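Local coordinates for RNA-dependent RNA Polymerase (Bombyx mori cytoplasmic polyhedrosis virus, PDB 6TZ0), which synthesises viral RNA on an RNA template, serving both conservative transcription of plus strands and, very probably, replication of the double-stranded genome, at residues E859-R873 against S1182-Q1194. Sequence-based numbering, arbitrary orientation.
Sequences EDESMFTARGAYKRR and SYLHILRSITSNQ
R1188, the last helical residue of 1174-1188, reaches into the segment 859-873 and there joins E861, E859 and K871 in a largely buried salt-bridge network of the polymerase's C-terminal region. Its CB and CG run alongside T865, whose OG1 lies 3.5 Å from R1188 CG. A bend at chi2 (-103°) then turns the chain, bringing CD beside E859 OE1 and NE close to CG of E861. E859 OE1 makes only a long, charge-only salt bridge to R1188 NE (3.7 Å), lying out of the guanidinium plane. At the tip, NH2 meets E861 OE2 at 2.8 Å, the carboxylate and guanidinium planes standing 83° apart. NH1 approaches the hydroxyl of Y870 and lies 3.4 Å from R873 NH1, a like-charged neighbour that the acidic pair probably helps offset; R873 NH2 hydrogen-bonds to the carbonyl O of Y1022. Arginine suits this place because its long chain packs against neighbours while its charge spreads over three nitrogens. Glutamate's two oxygens let E861 serve two cations, OE1 taking K871 NZ at 2.8 Å. One turn earlier on the helix, L1184 offers a methyl, CD2, to the face of the Y870 ring, a CH-pi contact 3.6 Å from the centroid, and its branched tip also touches A866. F864, broad and apolar, packs on L1187 and I1190. Where the helix ends, S862 N donates to R1188 O at 3.1 Å, with an N-H...O angle of 159°.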
# COMPACT_ATOMS: atom_id res chain seq x y z
N GLU A 859 -43.93 7.59 9.91
CA GLU A 859 -43.56 7.27 8.54
C GLU A 859 -42.54 6.14 8.48
O GLU A 859 -41.61 6.08 9.29
CB GLU A 859 -43.04 8.52 7.84
CG GLU A 859 -44.16 9.50 7.54
CD GLU A 859 -43.66 10.83 7.06
OE1 GLU A 859 -42.45 11.10 7.19
OE2 GLU A 859 -44.48 11.62 6.54
N ASP A 860 -42.73 5.24 7.51
CA ASP A 860 -41.77 4.18 7.22
C ASP A 860 -40.52 4.83 6.65
O ASP A 860 -40.50 5.23 5.48
CB ASP A 860 -42.38 3.18 6.24
CG ASP A 860 -41.56 1.90 6.12
OD1 ASP A 860 -40.52 1.76 6.79
OD2 ASP A 860 -41.98 1.03 5.33
N GLU A 861 -39.49 4.96 7.48
CA GLU A 861 -38.34 5.77 7.12
C GLU A 861 -37.53 5.10 6.02
O GLU A 861 -37.14 3.94 6.14
CB GLU A 861 -37.46 6.02 8.35
CG GLU A 861 -38.15 6.83 9.42
CD GLU A 861 -37.26 7.13 10.59
OE1 GLU A 861 -36.12 6.62 10.62
OE2 GLU A 861 -37.69 7.86 11.50
N SER A 862 -37.31 5.84 4.95
CA SER A 862 -36.78 5.28 3.72
C SER A 862 -35.27 5.12 3.83
O SER A 862 -34.65 5.40 4.86
CB SER A 862 -37.17 6.16 2.54
OG SER A 862 -36.71 5.61 1.32
N MET A 863 -34.65 4.69 2.74
CA MET A 863 -33.22 4.46 2.72
C MET A 863 -32.42 5.74 2.56
O MET A 863 -31.19 5.68 2.52
CB MET A 863 -32.87 3.49 1.60
CG MET A 863 -33.58 2.17 1.75
SD MET A 863 -33.24 1.44 3.35
CE MET A 863 -31.52 1.06 3.15
N PHE A 864 -33.08 6.89 2.48
CA PHE A 864 -32.42 8.17 2.31
C PHE A 864 -32.62 9.08 3.51
O PHE A 864 -32.47 10.30 3.39
CB PHE A 864 -32.93 8.87 1.06
CG PHE A 864 -32.78 8.07 -0.18
CD1 PHE A 864 -31.55 7.90 -0.77
CD2 PHE A 864 -33.89 7.48 -0.76
CE1 PHE A 864 -31.43 7.18 -1.91
CE2 PHE A 864 -33.77 6.76 -1.91
CZ PHE A 864 -32.54 6.59 -2.49
N THR A 865 -32.96 8.52 4.66
CA THR A 865 -33.20 9.35 5.83
C THR A 865 -31.89 9.72 6.51
O THR A 865 -30.91 8.96 6.49
CB THR A 865 -34.16 8.67 6.80
OG1 THR A 865 -34.40 9.52 7.93
CG2 THR A 865 -33.61 7.35 7.28
N ALA A 866 -31.86 10.92 7.08
CA ALA A 866 -30.66 11.45 7.68
C ALA A 866 -30.42 10.81 9.04
O ALA A 866 -31.34 10.36 9.72
CB ALA A 866 -30.75 12.97 7.81
N ARG A 867 -29.16 10.79 9.43
CA ARG A 867 -28.76 10.27 10.72
C ARG A 867 -28.19 11.41 11.55
O ARG A 867 -28.27 12.58 11.16
CB ARG A 867 -27.75 9.13 10.58
CG ARG A 867 -28.36 7.90 9.95
CD ARG A 867 -27.37 6.77 9.83
NE ARG A 867 -28.00 5.59 9.27
CZ ARG A 867 -28.00 5.29 7.97
NH1 ARG A 867 -28.60 4.19 7.55
NH2 ARG A 867 -27.39 6.08 7.11
N GLY A 868 -27.64 11.07 12.70
CA GLY A 868 -27.14 12.09 13.60
C GLY A 868 -28.21 12.55 14.56
O GLY A 868 -28.99 11.73 15.06
N ALA A 869 -28.28 13.85 14.82
CA ALA A 869 -29.25 14.39 15.76
C ALA A 869 -30.67 14.43 15.20
O ALA A 869 -31.60 14.71 15.95
CB ALA A 869 -28.83 15.80 16.19
N TYR A 870 -30.85 14.15 13.91
CA TYR A 870 -32.18 14.15 13.32
C TYR A 870 -33.00 12.93 13.74
O TYR A 870 -34.23 12.95 13.60
CB TYR A 870 -32.06 14.24 11.79
CG TYR A 870 -33.37 14.36 11.05
CD1 TYR A 870 -34.16 15.49 11.17
CD2 TYR A 870 -33.81 13.34 10.21
CE1 TYR A 870 -35.35 15.60 10.50
CE2 TYR A 870 -35.00 13.45 9.52
CZ TYR A 870 -35.77 14.58 9.67
OH TYR A 870 -36.96 14.69 8.99
N LYS A 871 -32.36 11.91 14.30
CA LYS A 871 -33.09 10.75 14.80
C LYS A 871 -33.85 11.04 16.10
O LYS A 871 -34.70 10.24 16.50
CB LYS A 871 -32.13 9.58 15.01
CG LYS A 871 -31.50 9.08 13.73
CD LYS A 871 -32.54 8.48 12.82
CE LYS A 871 -33.07 7.18 13.38
NZ LYS A 871 -34.04 6.54 12.45
N ARG A 872 -33.56 12.17 16.75
CA ARG A 872 -34.26 12.53 17.98
C ARG A 872 -35.69 13.00 17.70
O ARG A 872 -36.54 12.96 18.60
CB ARG A 872 -33.45 13.60 18.73
CG ARG A 872 -33.95 13.93 20.12
CD ARG A 872 -33.03 14.85 20.88
NE ARG A 872 -33.67 15.25 22.13
CZ ARG A 872 -33.62 14.55 23.26
NH1 ARG A 872 -34.24 15.00 24.34
NH2 ARG A 872 -32.96 13.41 23.31
N ARG A 873 -35.99 13.37 16.46
CA ARG A 873 -37.33 13.81 16.09
C ARG A 873 -38.34 12.67 16.13
O ARG A 873 -39.55 12.93 16.17
CB ARG A 873 -37.27 14.46 14.71
CG ARG A 873 -38.49 15.24 14.28
CD ARG A 873 -38.27 15.88 12.93
NE ARG A 873 -39.46 16.58 12.48
CZ ARG A 873 -40.41 16.03 11.73
NH1 ARG A 873 -40.30 14.77 11.34
NH2 ARG A 873 -41.46 16.74 11.36
N SER A 1182 -37.80 20.88 4.94
CA SER A 1182 -38.51 20.31 3.80
C SER A 1182 -37.70 19.23 3.10
O SER A 1182 -38.24 18.19 2.72
CB SER A 1182 -38.89 21.43 2.84
OG SER A 1182 -37.72 22.04 2.33
N TYR A 1183 -36.38 19.44 2.96
CA TYR A 1183 -35.52 18.51 2.24
C TYR A 1183 -35.41 17.17 2.96
O TYR A 1183 -35.56 16.11 2.35
CB TYR A 1183 -34.15 19.15 2.05
CG TYR A 1183 -33.11 18.28 1.38
CD1 TYR A 1183 -33.19 17.99 0.03
CD2 TYR A 1183 -32.03 17.81 2.10
CE1 TYR A 1183 -32.23 17.23 -0.58
CE2 TYR A 1183 -31.07 17.04 1.50
CZ TYR A 1183 -31.18 16.75 0.16
OH TYR A 1183 -30.22 15.98 -0.45
N LEU A 1184 -35.14 17.22 4.27
CA LEU A 1184 -35.03 16.00 5.05
C LEU A 1184 -36.36 15.28 5.19
O LEU A 1184 -36.39 14.05 5.21
CB LEU A 1184 -34.43 16.31 6.42
CG LEU A 1184 -32.92 16.28 6.62
CD1 LEU A 1184 -32.18 17.30 5.80
CD2 LEU A 1184 -32.66 16.55 8.06
N HIS A 1185 -37.48 16.02 5.25
CA HIS A 1185 -38.77 15.34 5.28
C HIS A 1185 -39.10 14.67 3.96
O HIS A 1185 -39.70 13.59 3.94
CB HIS A 1185 -39.88 16.32 5.65
CG HIS A 1185 -41.23 15.68 5.73
ND1 HIS A 1185 -42.08 15.62 4.64
CD2 HIS A 1185 -41.88 15.07 6.74
CE1 HIS A 1185 -43.19 15.00 4.99
NE2 HIS A 1185 -43.10 14.66 6.26
N ILE A 1186 -38.73 15.29 2.84
CA ILE A 1186 -39.05 14.69 1.55
C ILE A 1186 -38.18 13.47 1.29
O ILE A 1186 -38.67 12.45 0.80
CB ILE A 1186 -38.96 15.75 0.44
CG1 ILE A 1186 -40.13 16.72 0.59
CG2 ILE A 1186 -39.03 15.13 -0.93
CD1 ILE A 1186 -39.97 17.99 -0.18
N LEU A 1187 -36.89 13.52 1.65
CA LEU A 1187 -36.06 12.32 1.53
C LEU A 1187 -36.46 11.23 2.52
O LEU A 1187 -36.29 10.04 2.23
CB LEU A 1187 -34.59 12.64 1.74
CG LEU A 1187 -33.77 13.36 0.69
CD1 LEU A 1187 -32.40 13.59 1.27
CD2 LEU A 1187 -33.68 12.54 -0.57
N ARG A 1188 -37.00 11.60 3.68
CA ARG A 1188 -37.30 10.62 4.71
C ARG A 1188 -38.53 9.78 4.36
O ARG A 1188 -38.65 8.64 4.82
CB ARG A 1188 -37.47 11.36 6.05
CG ARG A 1188 -37.73 10.53 7.30
CD ARG A 1188 -39.18 10.60 7.69
NE ARG A 1188 -39.46 9.93 8.96
CZ ARG A 1188 -39.42 10.53 10.14
NH1 ARG A 1188 -39.13 11.82 10.23
NH2 ARG A 1188 -39.69 9.84 11.24
N SER A 1189 -39.43 10.30 3.53
CA SER A 1189 -40.73 9.69 3.32
C SER A 1189 -41.07 9.60 1.84
O SER A 1189 -42.14 10.04 1.40
CB SER A 1189 -41.81 10.47 4.05
OG SER A 1189 -41.94 11.77 3.53
N ILE A 1190 -40.17 9.03 1.04
CA ILE A 1190 -40.42 8.93 -0.40
C ILE A 1190 -41.43 7.83 -0.70
O ILE A 1190 -42.10 7.84 -1.73
CB ILE A 1190 -39.09 8.71 -1.15
CG1 ILE A 1190 -38.06 9.67 -0.61
CG2 ILE A 1190 -39.23 9.02 -2.63
CD1 ILE A 1190 -36.72 9.49 -1.17
N THR A 1191 -41.56 6.87 0.22
CA THR A 1191 -42.37 5.68 -0.04
C THR A 1191 -43.86 5.99 -0.09
O THR A 1191 -44.61 5.31 -0.79
CB THR A 1191 -42.09 4.63 1.03
OG1 THR A 1191 -42.47 5.14 2.31
CG2 THR A 1191 -40.63 4.29 1.05
N SER A 1192 -44.30 7.01 0.65
CA SER A 1192 -45.71 7.36 0.62
C SER A 1192 -45.95 8.63 -0.19
O SER A 1192 -47.05 9.18 -0.18
CB SER A 1192 -46.25 7.50 2.04
OG SER A 1192 -45.61 8.55 2.73
N ASN A 1193 -44.92 9.11 -0.88
CA ASN A 1193 -45.04 10.34 -1.65
C ASN A 1193 -45.63 10.05 -3.02
O ASN A 1193 -45.03 9.34 -3.83
CB ASN A 1193 -43.66 11.00 -1.77
CG ASN A 1193 -43.73 12.45 -2.19
OD1 ASN A 1193 -44.79 12.98 -2.50
ND2 ASN A 1193 -42.59 13.11 -2.18
N GLN A 1194 -46.82 10.60 -3.28
CA GLN A 1194 -47.56 10.35 -4.51
C GLN A 1194 -47.55 11.55 -5.45
O GLN A 1194 -48.30 11.58 -6.42
CB GLN A 1194 -49.00 9.94 -4.20
CG GLN A 1194 -49.13 8.59 -3.52
CD GLN A 1194 -50.57 8.24 -3.22
OE1 GLN A 1194 -51.47 9.04 -3.46
NE2 GLN A 1194 -50.80 7.04 -2.69